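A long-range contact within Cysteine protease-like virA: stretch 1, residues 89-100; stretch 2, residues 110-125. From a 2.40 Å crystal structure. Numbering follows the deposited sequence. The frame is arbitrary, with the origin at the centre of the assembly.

Stretch 1 (89-100) LGKVHTITAPVS
Stretch 2 (110-125) PEVIETAINCCTSIIP

Polar contact between the stretches centres on Ser122, in the strand through Ser122 that begins at Thr121, whose t rotamer (chi1 178°) carries its hydroxyl into the turn at 89-91. Leu89 N donates a weak hydrogen bond to Ser122 OG (3.3 Å), and Ser122 OG gives a weak one to Lys91 O (3.3 Å); the CA atoms of Leu89 and Ser122 lie 5.0 Å apart. Gly90 (phi/psi 64/22) has the positive phi that favours glycine; the CA-to-CB bond of Lys91 points away, and its exposed side chain is t at all four chi angles. On the helix, Thr115 (m) donates from OG1 to Glu111 O (2.8 Å), one helical turn back, so its hydroxyl is satisfied where Ala97 CB lies 3.3 Å from Thr115 OG1.

The extended strand through Ile95 runs at 137° to the helix that begins at Pro110, axes 8.1 Å apart at closest approach. Its alternation turns Ile95 and Ala97 toward the helix and Thr96 away. Ile95 (m, m) packs CG2 on Thr115 CG2 (3.7 Å) and CG1 on Cys119 CB (4.2 Å). Ala97 CA lies 5.3 Å from Val112 CA, with Ala97 CB 3.7 Å from Val112 CG2. Beyond it, Val99 CG2 meets Val112 CG2 (4.2 Å). At the other end, Leu89 CD1 reaches Cys120 SG, and Val92 CG2 reaches Ile124 CD1 (both 4.4 Å). The contact buries 624 Å², both sides summed.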

# COMPACT_ATOMS: atom_id res chain seq x y z
N LEU A 89 13.39 6.67 4.49
CA LEU A 89 13.50 8.11 4.74
C LEU A 89 13.89 8.40 6.19
O LEU A 89 14.30 9.51 6.51
CB LEU A 89 12.21 8.83 4.36
CG LEU A 89 11.68 8.51 2.97
CD1 LEU A 89 10.36 9.20 2.75
CD2 LEU A 89 12.68 8.91 1.91
N GLY A 90 13.76 7.39 7.05
CA GLY A 90 14.12 7.52 8.45
C GLY A 90 13.29 8.53 9.23
O GLY A 90 13.69 9.01 10.27
N LYS A 91 12.10 8.83 8.72
CA LYS A 91 11.25 9.83 9.32
C LYS A 91 9.94 9.82 8.57
O LYS A 91 9.93 9.79 7.33
CB LYS A 91 11.91 11.21 9.20
CG LYS A 91 11.01 12.36 9.62
CD LYS A 91 11.70 13.69 9.37
CE LYS A 91 10.74 14.86 9.52
NZ LYS A 91 11.34 16.14 9.00
N VAL A 92 8.83 9.83 9.31
CA VAL A 92 7.52 9.86 8.68
C VAL A 92 7.22 11.29 8.25
O VAL A 92 7.12 12.18 9.08
CB VAL A 92 6.45 9.38 9.65
CG1 VAL A 92 5.06 9.40 8.99
CG2 VAL A 92 6.82 7.98 10.18
N HIS A 93 7.09 11.48 6.94
CA HIS A 93 6.87 12.81 6.37
C HIS A 93 5.41 13.15 6.13
O HIS A 93 4.56 12.26 6.06
CB HIS A 93 7.65 12.96 5.07
CG HIS A 93 9.11 13.14 5.28
ND1 HIS A 93 9.72 14.38 5.28
CD2 HIS A 93 10.10 12.24 5.51
CE1 HIS A 93 11.01 14.23 5.51
NE2 HIS A 93 11.27 12.95 5.65
N THR A 94 5.13 14.44 6.02
CA THR A 94 3.80 14.91 5.67
C THR A 94 3.81 15.50 4.27
O THR A 94 4.57 16.43 3.98
CB THR A 94 3.35 15.98 6.68
OG1 THR A 94 3.23 15.37 7.98
CG2 THR A 94 2.04 16.62 6.26
N ILE A 95 2.97 14.94 3.40
CA ILE A 95 2.81 15.42 2.04
C ILE A 95 1.55 16.27 1.99
O ILE A 95 0.48 15.84 2.42
CB ILE A 95 2.63 14.24 1.05
CG1 ILE A 95 3.76 13.21 1.22
CG2 ILE A 95 2.54 14.74 -0.39
CD1 ILE A 95 5.14 13.81 1.17
N THR A 96 1.68 17.49 1.48
CA THR A 96 0.53 18.35 1.33
C THR A 96 -0.27 18.08 0.06
O THR A 96 0.27 18.02 -1.04
CB THR A 96 0.93 19.79 1.39
OG1 THR A 96 1.59 20.05 2.64
CG2 THR A 96 -0.31 20.66 1.29
N ALA A 97 -1.57 17.89 0.22
CA ALA A 97 -2.48 17.70 -0.91
C ALA A 97 -3.00 19.06 -1.35
O ALA A 97 -3.08 19.99 -0.56
CB ALA A 97 -3.62 16.80 -0.53
N PRO A 98 -3.36 19.16 -2.64
CA PRO A 98 -3.82 20.41 -3.26
C PRO A 98 -5.26 20.78 -2.92
O PRO A 98 -6.09 20.87 -3.83
CB PRO A 98 -3.74 20.11 -4.77
CG PRO A 98 -3.08 18.75 -4.89
CD PRO A 98 -3.29 18.05 -3.60
N VAL A 99 -5.57 20.96 -1.63
CA VAL A 99 -6.87 21.48 -1.20
C VAL A 99 -6.64 22.14 0.11
O VAL A 99 -5.71 21.78 0.82
CB VAL A 99 -7.92 20.39 -0.88
CG1 VAL A 99 -8.84 20.15 -2.04
CG2 VAL A 99 -7.26 19.11 -0.36
N SER A 100 -7.52 23.06 0.46
CA SER A 100 -7.47 23.66 1.77
C SER A 100 -8.41 22.85 2.64
O SER A 100 -9.52 22.51 2.23
CB SER A 100 -7.84 25.13 1.73
OG SER A 100 -8.81 25.37 0.74
N PRO A 110 -11.26 14.46 -1.64
CA PRO A 110 -10.77 13.62 -2.74
C PRO A 110 -9.28 13.83 -3.05
O PRO A 110 -8.58 12.86 -3.33
CB PRO A 110 -11.62 14.07 -3.93
CG PRO A 110 -12.85 14.65 -3.34
CD PRO A 110 -12.43 15.26 -2.03
N GLU A 111 -8.81 15.07 -3.01
CA GLU A 111 -7.40 15.33 -3.30
C GLU A 111 -6.48 14.66 -2.27
O GLU A 111 -5.41 14.17 -2.61
CB GLU A 111 -7.10 16.82 -3.39
CG GLU A 111 -7.86 17.56 -4.48
CD GLU A 111 -9.28 17.93 -4.07
OE1 GLU A 111 -9.75 17.45 -3.01
OE2 GLU A 111 -9.93 18.71 -4.80
N VAL A 112 -6.90 14.67 -1.01
CA VAL A 112 -6.12 14.02 0.04
C VAL A 112 -6.05 12.51 -0.22
O VAL A 112 -4.98 11.90 -0.20
CB VAL A 112 -6.69 14.35 1.44
CG1 VAL A 112 -6.25 13.30 2.46
CG2 VAL A 112 -6.25 15.73 1.87
N ILE A 113 -7.20 11.92 -0.52
CA ILE A 113 -7.28 10.50 -0.87
C ILE A 113 -6.37 10.21 -2.05
O ILE A 113 -5.58 9.26 -2.01
CB ILE A 113 -8.72 10.09 -1.21
CG1 ILE A 113 -9.54 9.94 0.07
CG2 ILE A 113 -8.75 8.79 -2.01
CD1 ILE A 113 -11.02 10.21 -0.13
N GLU A 114 -6.49 11.02 -3.10
CA GLU A 114 -5.68 10.84 -4.30
C GLU A 114 -4.17 10.95 -4.02
O GLU A 114 -3.39 10.08 -4.41
CB GLU A 114 -6.09 11.87 -5.36
CG GLU A 114 -5.20 11.90 -6.57
CD GLU A 114 -5.44 10.71 -7.48
OE1 GLU A 114 -6.36 9.92 -7.18
OE2 GLU A 114 -4.71 10.58 -8.49
N THR A 115 -3.79 12.01 -3.31
CA THR A 115 -2.41 12.20 -2.89
C THR A 115 -1.91 11.02 -2.07
O THR A 115 -0.80 10.55 -2.30
CB THR A 115 -2.26 13.47 -2.06
OG1 THR A 115 -2.69 14.60 -2.83
CG2 THR A 115 -0.80 13.65 -1.60
N ALA A 116 -2.71 10.56 -1.11
CA ALA A 116 -2.31 9.42 -0.29
C ALA A 116 -2.12 8.17 -1.14
O ALA A 116 -1.16 7.41 -0.93
CB ALA A 116 -3.33 9.16 0.80
N ILE A 117 -3.02 7.95 -2.08
CA ILE A 117 -2.92 6.79 -2.95
C ILE A 117 -1.57 6.76 -3.68
O ILE A 117 -0.93 5.72 -3.80
CB ILE A 117 -4.10 6.72 -3.96
CG1 ILE A 117 -5.39 6.30 -3.25
CG2 ILE A 117 -3.80 5.76 -5.09
CD1 ILE A 117 -6.61 6.28 -4.19
N ASN A 118 -1.11 7.92 -4.12
CA ASN A 118 0.09 7.98 -4.95
C ASN A 118 1.40 8.44 -4.29
O ASN A 118 2.40 8.66 -4.98
CB ASN A 118 -0.20 8.81 -6.20
CG ASN A 118 -1.28 8.17 -7.07
OD1 ASN A 118 -2.30 8.78 -7.36
ND2 ASN A 118 -1.05 6.92 -7.47
N CYS A 119 1.42 8.60 -2.97
CA CYS A 119 2.64 9.13 -2.34
C CYS A 119 3.59 8.03 -1.86
O CYS A 119 3.16 6.93 -1.52
CB CYS A 119 2.31 10.12 -1.21
SG CYS A 119 1.83 9.39 0.35
N CYS A 120 4.89 8.33 -1.86
CA CYS A 120 5.88 7.40 -1.34
C CYS A 120 5.72 7.34 0.16
O CYS A 120 5.01 8.16 0.73
CB CYS A 120 7.30 7.87 -1.69
SG CYS A 120 7.85 9.41 -0.86
N THR A 121 6.36 6.38 0.81
CA THR A 121 6.28 6.27 2.27
C THR A 121 7.67 5.96 2.83
O THR A 121 8.58 5.64 2.07
CB THR A 121 5.30 5.17 2.68
OG1 THR A 121 5.62 3.98 1.94
CG2 THR A 121 3.85 5.58 2.37
N SER A 122 7.82 6.05 4.15
CA SER A 122 9.11 5.80 4.81
C SER A 122 9.11 4.49 5.60
O SER A 122 8.24 4.25 6.44
CB SER A 122 9.47 6.97 5.73
OG SER A 122 10.70 6.74 6.41
N ILE A 123 10.10 3.65 5.34
CA ILE A 123 10.17 2.34 5.95
C ILE A 123 10.49 2.45 7.45
O ILE A 123 11.40 3.18 7.84
CB ILE A 123 11.24 1.48 5.25
CG1 ILE A 123 10.82 1.19 3.81
CG2 ILE A 123 11.52 0.18 6.02
CD1 ILE A 123 11.97 0.77 2.92
N ILE A 124 9.71 1.75 8.26
CA ILE A 124 9.98 1.59 9.68
C ILE A 124 10.91 0.39 9.85
O ILE A 124 10.53 -0.73 9.52
CB ILE A 124 8.67 1.31 10.46
CG1 ILE A 124 7.62 2.38 10.13
CG2 ILE A 124 8.92 1.24 11.93
CD1 ILE A 124 8.15 3.80 10.22
N PRO A 125 12.14 0.63 10.31
CA PRO A 125 13.09 -0.49 10.45
C PRO A 125 12.58 -1.58 11.40
O PRO A 125 12.19 -1.29 12.54
CB PRO A 125 14.34 0.19 11.03
CG PRO A 125 14.23 1.62 10.64
CD PRO A 125 12.75 1.92 10.67